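Local coordinates for protein GH59 galactosidase (Clostridium cellulolyticum, PDB 2V4V) that binds xylose through a family 6 carbohydrate-binding module, one part of a larger cellulosomal family 59 glycoside hydrolase that probably degrades plant cell-wall polysaccharides, at residues E8-Q19 against V30-Y41. Sequence-based numbering, arbitrary orientation.
Sequences EAESYSNQSGIQ and VGFVENGDYTVY. With NA (sodium ion), chain C; XYP (beta-D-xylopyranose), chain B.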
# COMPACT_ATOMS: atom_id res chain seq x y z
N GLU A 8 -5.41 -5.85 5.52
CA GLU A 8 -4.49 -5.30 6.50
C GLU A 8 -3.07 -5.39 5.94
O GLU A 8 -2.67 -6.43 5.39
CB GLU A 8 -4.57 -6.09 7.78
CG GLU A 8 -5.93 -5.89 8.45
CD GLU A 8 -6.15 -4.45 8.99
OE1 GLU A 8 -5.20 -3.68 9.17
OE2 GLU A 8 -7.33 -4.09 9.30
N ALA A 9 -2.27 -4.33 6.13
CA ALA A 9 -0.99 -4.29 5.45
C ALA A 9 -0.10 -5.46 5.92
O ALA A 9 0.75 -5.96 5.13
CB ALA A 9 -0.28 -2.95 5.74
N GLU A 10 -0.25 -5.82 7.20
CA GLU A 10 0.64 -6.86 7.79
C GLU A 10 0.29 -8.29 7.33
O GLU A 10 0.99 -9.27 7.70
CB GLU A 10 0.61 -6.83 9.33
CG GLU A 10 -0.70 -7.26 9.94
CD GLU A 10 -1.78 -6.20 10.01
OE1 GLU A 10 -1.62 -5.09 9.44
OE2 GLU A 10 -2.79 -6.51 10.71
N SER A 11 -0.79 -8.41 6.56
CA SER A 11 -1.27 -9.71 6.06
C SER A 11 -0.58 -10.10 4.74
O SER A 11 -1.06 -11.02 4.03
CB SER A 11 -2.80 -9.70 5.91
OG SER A 11 -3.19 -9.05 4.71
N TYR A 12 0.54 -9.45 4.41
CA TYR A 12 1.26 -9.75 3.16
C TYR A 12 1.67 -11.22 3.05
O TYR A 12 1.93 -11.90 4.06
CB TYR A 12 2.50 -8.86 2.99
CG TYR A 12 3.43 -8.95 4.19
CD1 TYR A 12 4.30 -10.08 4.36
CD2 TYR A 12 3.45 -7.95 5.15
CE1 TYR A 12 5.15 -10.15 5.45
CE2 TYR A 12 4.30 -8.04 6.27
CZ TYR A 12 5.14 -9.12 6.39
OH TYR A 12 5.97 -9.17 7.49
N SER A 13 1.71 -11.69 1.81
CA SER A 13 2.27 -13.01 1.46
C SER A 13 3.80 -13.03 1.46
O SER A 13 4.43 -14.06 1.71
CB SER A 13 1.76 -13.43 0.06
OG SER A 13 0.32 -13.33 0.03
N ASN A 14 4.38 -11.87 1.13
CA ASN A 14 5.82 -11.71 0.98
C ASN A 14 6.17 -10.23 1.16
O ASN A 14 5.32 -9.36 0.91
CB ASN A 14 6.24 -12.19 -0.43
CG ASN A 14 7.73 -12.05 -0.70
OD1 ASN A 14 8.13 -11.77 -1.83
ND2 ASN A 14 8.55 -12.24 0.34
N GLN A 15 7.40 -9.92 1.57
CA GLN A 15 7.80 -8.50 1.70
C GLN A 15 9.29 -8.37 1.45
O GLN A 15 10.05 -9.34 1.63
CB GLN A 15 7.46 -7.95 3.09
CG GLN A 15 8.12 -8.72 4.23
CD GLN A 15 9.50 -8.19 4.60
OE1 GLN A 15 9.90 -7.11 4.19
NE2 GLN A 15 10.22 -8.98 5.40
N SER A 16 9.70 -7.16 1.08
CA SER A 16 11.11 -6.86 1.03
C SER A 16 11.40 -5.57 1.77
O SER A 16 10.88 -4.49 1.37
CB SER A 16 11.55 -6.73 -0.42
OG SER A 16 12.89 -6.25 -0.51
N GLY A 17 12.19 -5.69 2.84
CA GLY A 17 12.77 -4.50 3.48
C GLY A 17 12.01 -3.87 4.64
O GLY A 17 12.50 -2.91 5.27
N ILE A 18 10.81 -4.38 4.93
CA ILE A 18 9.96 -3.71 5.93
C ILE A 18 9.87 -4.49 7.25
O ILE A 18 10.37 -5.65 7.35
CB ILE A 18 8.55 -3.31 5.31
CG1 ILE A 18 7.73 -4.53 4.88
CG2 ILE A 18 8.78 -2.43 4.05
CD1 ILE A 18 7.17 -5.43 6.02
N GLN A 19 9.23 -3.88 8.25
CA GLN A 19 8.96 -4.59 9.51
C GLN A 19 7.60 -4.17 10.02
O GLN A 19 7.23 -3.00 9.84
CB GLN A 19 10.00 -4.25 10.57
CG GLN A 19 11.41 -4.41 10.09
CD GLN A 19 12.42 -3.83 11.07
OE1 GLN A 19 12.23 -3.96 12.31
NE2 GLN A 19 13.49 -3.19 10.54
N VAL A 30 2.72 -1.68 8.67
CA VAL A 30 3.97 -1.93 8.01
C VAL A 30 4.74 -0.63 8.09
O VAL A 30 4.29 0.43 7.58
CB VAL A 30 3.73 -2.34 6.54
CG1 VAL A 30 4.96 -2.16 5.73
CG2 VAL A 30 3.26 -3.80 6.50
N GLY A 31 5.88 -0.71 8.77
CA GLY A 31 6.77 0.45 8.90
C GLY A 31 8.19 0.15 8.43
O GLY A 31 8.46 -0.86 7.79
N PHE A 32 9.10 1.06 8.79
CA PHE A 32 10.49 1.00 8.34
C PHE A 32 10.56 0.91 6.82
O PHE A 32 11.29 0.09 6.26
CB PHE A 32 11.21 -0.15 9.03
CG PHE A 32 11.03 -0.11 10.55
CD1 PHE A 32 12.01 0.48 11.40
CD2 PHE A 32 9.88 -0.60 11.14
CE1 PHE A 32 11.83 0.56 12.75
CE2 PHE A 32 9.73 -0.53 12.52
CZ PHE A 32 10.72 0.04 13.31
N VAL A 33 9.79 1.80 6.15
CA VAL A 33 9.66 1.80 4.69
C VAL A 33 10.65 2.79 4.11
O VAL A 33 10.59 4.00 4.40
CB VAL A 33 8.25 2.23 4.31
CG1 VAL A 33 8.14 2.40 2.81
CG2 VAL A 33 7.22 1.20 4.85
N GLU A 34 11.53 2.26 3.25
CA GLU A 34 12.46 3.08 2.50
C GLU A 34 12.27 2.84 1.00
O GLU A 34 11.65 1.83 0.58
CB GLU A 34 13.92 2.79 2.89
CG GLU A 34 14.20 3.17 4.33
CD GLU A 34 15.66 2.96 4.68
OE1 GLU A 34 16.51 3.81 4.26
OE2 GLU A 34 15.96 1.98 5.38
N ASN A 35 12.78 3.80 0.23
CA ASN A 35 12.61 3.69 -1.23
C ASN A 35 13.04 2.30 -1.75
O ASN A 35 14.13 1.85 -1.41
CB ASN A 35 13.46 4.74 -1.91
CG ASN A 35 13.33 4.71 -3.42
OD1 ASN A 35 12.29 5.13 -3.96
ND2 ASN A 35 14.42 4.32 -4.11
N GLY A 36 12.18 1.66 -2.53
CA GLY A 36 12.49 0.35 -3.07
C GLY A 36 11.88 -0.82 -2.29
O GLY A 36 11.79 -1.94 -2.80
N ASP A 37 11.46 -0.58 -1.04
CA ASP A 37 10.85 -1.66 -0.25
C ASP A 37 9.49 -2.01 -0.86
O ASP A 37 8.95 -1.21 -1.62
CB ASP A 37 10.67 -1.21 1.21
CG ASP A 37 12.00 -1.05 1.98
OD1 ASP A 37 13.09 -1.55 1.49
OD2 ASP A 37 11.91 -0.42 3.07
N TYR A 38 8.96 -3.19 -0.55
CA TYR A 38 7.61 -3.50 -1.02
C TYR A 38 6.95 -4.59 -0.19
O TYR A 38 7.61 -5.30 0.56
CB TYR A 38 7.62 -3.88 -2.51
CG TYR A 38 8.42 -5.13 -2.83
CD1 TYR A 38 7.88 -6.41 -2.66
CD2 TYR A 38 9.70 -5.01 -3.35
CE1 TYR A 38 8.64 -7.56 -2.99
CE2 TYR A 38 10.46 -6.15 -3.70
CZ TYR A 38 9.92 -7.41 -3.52
OH TYR A 38 10.73 -8.49 -3.88
N THR A 39 5.62 -4.69 -0.32
CA THR A 39 4.91 -5.83 0.23
C THR A 39 4.10 -6.43 -0.90
O THR A 39 3.77 -5.74 -1.89
CB THR A 39 3.95 -5.45 1.42
OG1 THR A 39 3.11 -4.35 1.05
CG2 THR A 39 4.74 -5.09 2.68
N VAL A 40 3.72 -7.70 -0.72
CA VAL A 40 3.02 -8.46 -1.77
C VAL A 40 1.77 -9.13 -1.16
O VAL A 40 1.87 -9.71 -0.07
CB VAL A 40 3.89 -9.60 -2.34
CG1 VAL A 40 3.18 -10.20 -3.61
CG2 VAL A 40 5.34 -9.18 -2.57
N TYR A 41 0.64 -9.07 -1.86
CA TYR A 41 -0.59 -9.69 -1.43
C TYR A 41 -1.08 -10.64 -2.56
O TYR A 41 -1.43 -10.19 -3.56
CB TYR A 41 -1.64 -8.58 -1.08
CG TYR A 41 -1.03 -7.59 -0.11
CD1 TYR A 41 -0.23 -6.57 -0.54
CD2 TYR A 41 -1.18 -7.76 1.23
CE1 TYR A 41 0.38 -5.74 0.34
CE2 TYR A 41 -0.61 -6.92 2.12
CZ TYR A 41 0.22 -5.93 1.69
OH TYR A 41 0.83 -5.11 2.60
NA NA C . -3.01 -3.00 9.95
O1 XYP B . 11.42 4.68 14.46
C1 XYP B . 10.78 4.13 13.33
C2 XYP B . 9.29 4.11 13.66
C3 XYP B . 8.51 3.56 12.48
C4 XYP B . 8.92 4.28 11.19
C5 XYP B . 10.45 4.32 11.06
O2 XYP B . 9.00 3.23 14.74
O3 XYP B . 7.11 3.70 12.69
O4 XYP B . 8.39 3.63 10.05
O5 XYP B . 11.01 4.90 12.21
O HOH W 1 -3.92 -4.40 11.77
O HOH W 2 14.06 -3.81 0.28
O HOH W 3 14.85 -1.23 3.59
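Gln19 lays its side-chain amide against Phe32: the amide and ring planes are only 8° apart, and Gln19 CD lies 4.0 Å from Phe32 CG, a stacked arrangement. The xylose lies over the opposite ring face, offset toward the rim; separately, its O4 accepts a hydrogen bond from Phe32 N (2.9 Å). The backbones of Gln19 and Gly31 form an antiparallel hydrogen-bonded pair, which places Gln19 beside Phe32. The buried Ile18 packs CG1 against Val30 CG1 at 3.7 Å; its side chain lies roughly perpendicular to that of Thr39 and runs antiparallel alongside Asp37, CG2 against Asp37 CB. Ser16 CB sits over the face of the Tyr38 ring, 3.7 Å from the centroid, which identifies a CH-pi contact. Tyr38 CG lies between its backbone N and carbonyl carbon (chi1 63°), bringing the ring back over Ser16. At the other end, Tyr41 OH donates to Ala9 O (2.7 Å), in the carbonyl plane and on a lone pair, and accepts from Thr39 OG1; these two bonds fix the buried hydroxyl. A classic bulge sets Ser13 and Asn14 together opposite Val40: Ser13 N bonds to Val40 O (2.7 Å), Val40 N to Asn14 O (2.8 Å). Glu8 OE1, Glu10 OE1 and a water bind sodium with the carbonyl oxygens of Glu28 and Asn123, while Glu8 OE2 pairs with Arg6. In this beta-sandwich module, residues 14-16, an outermost strand of the five-stranded sheet, run antiparallel (170°) to residues 38-41 of strand 38-48; strand 105-113 flanks 38-48 on its other side, and Ala9 and Val30 bond to strand 121-128 of the second sheet.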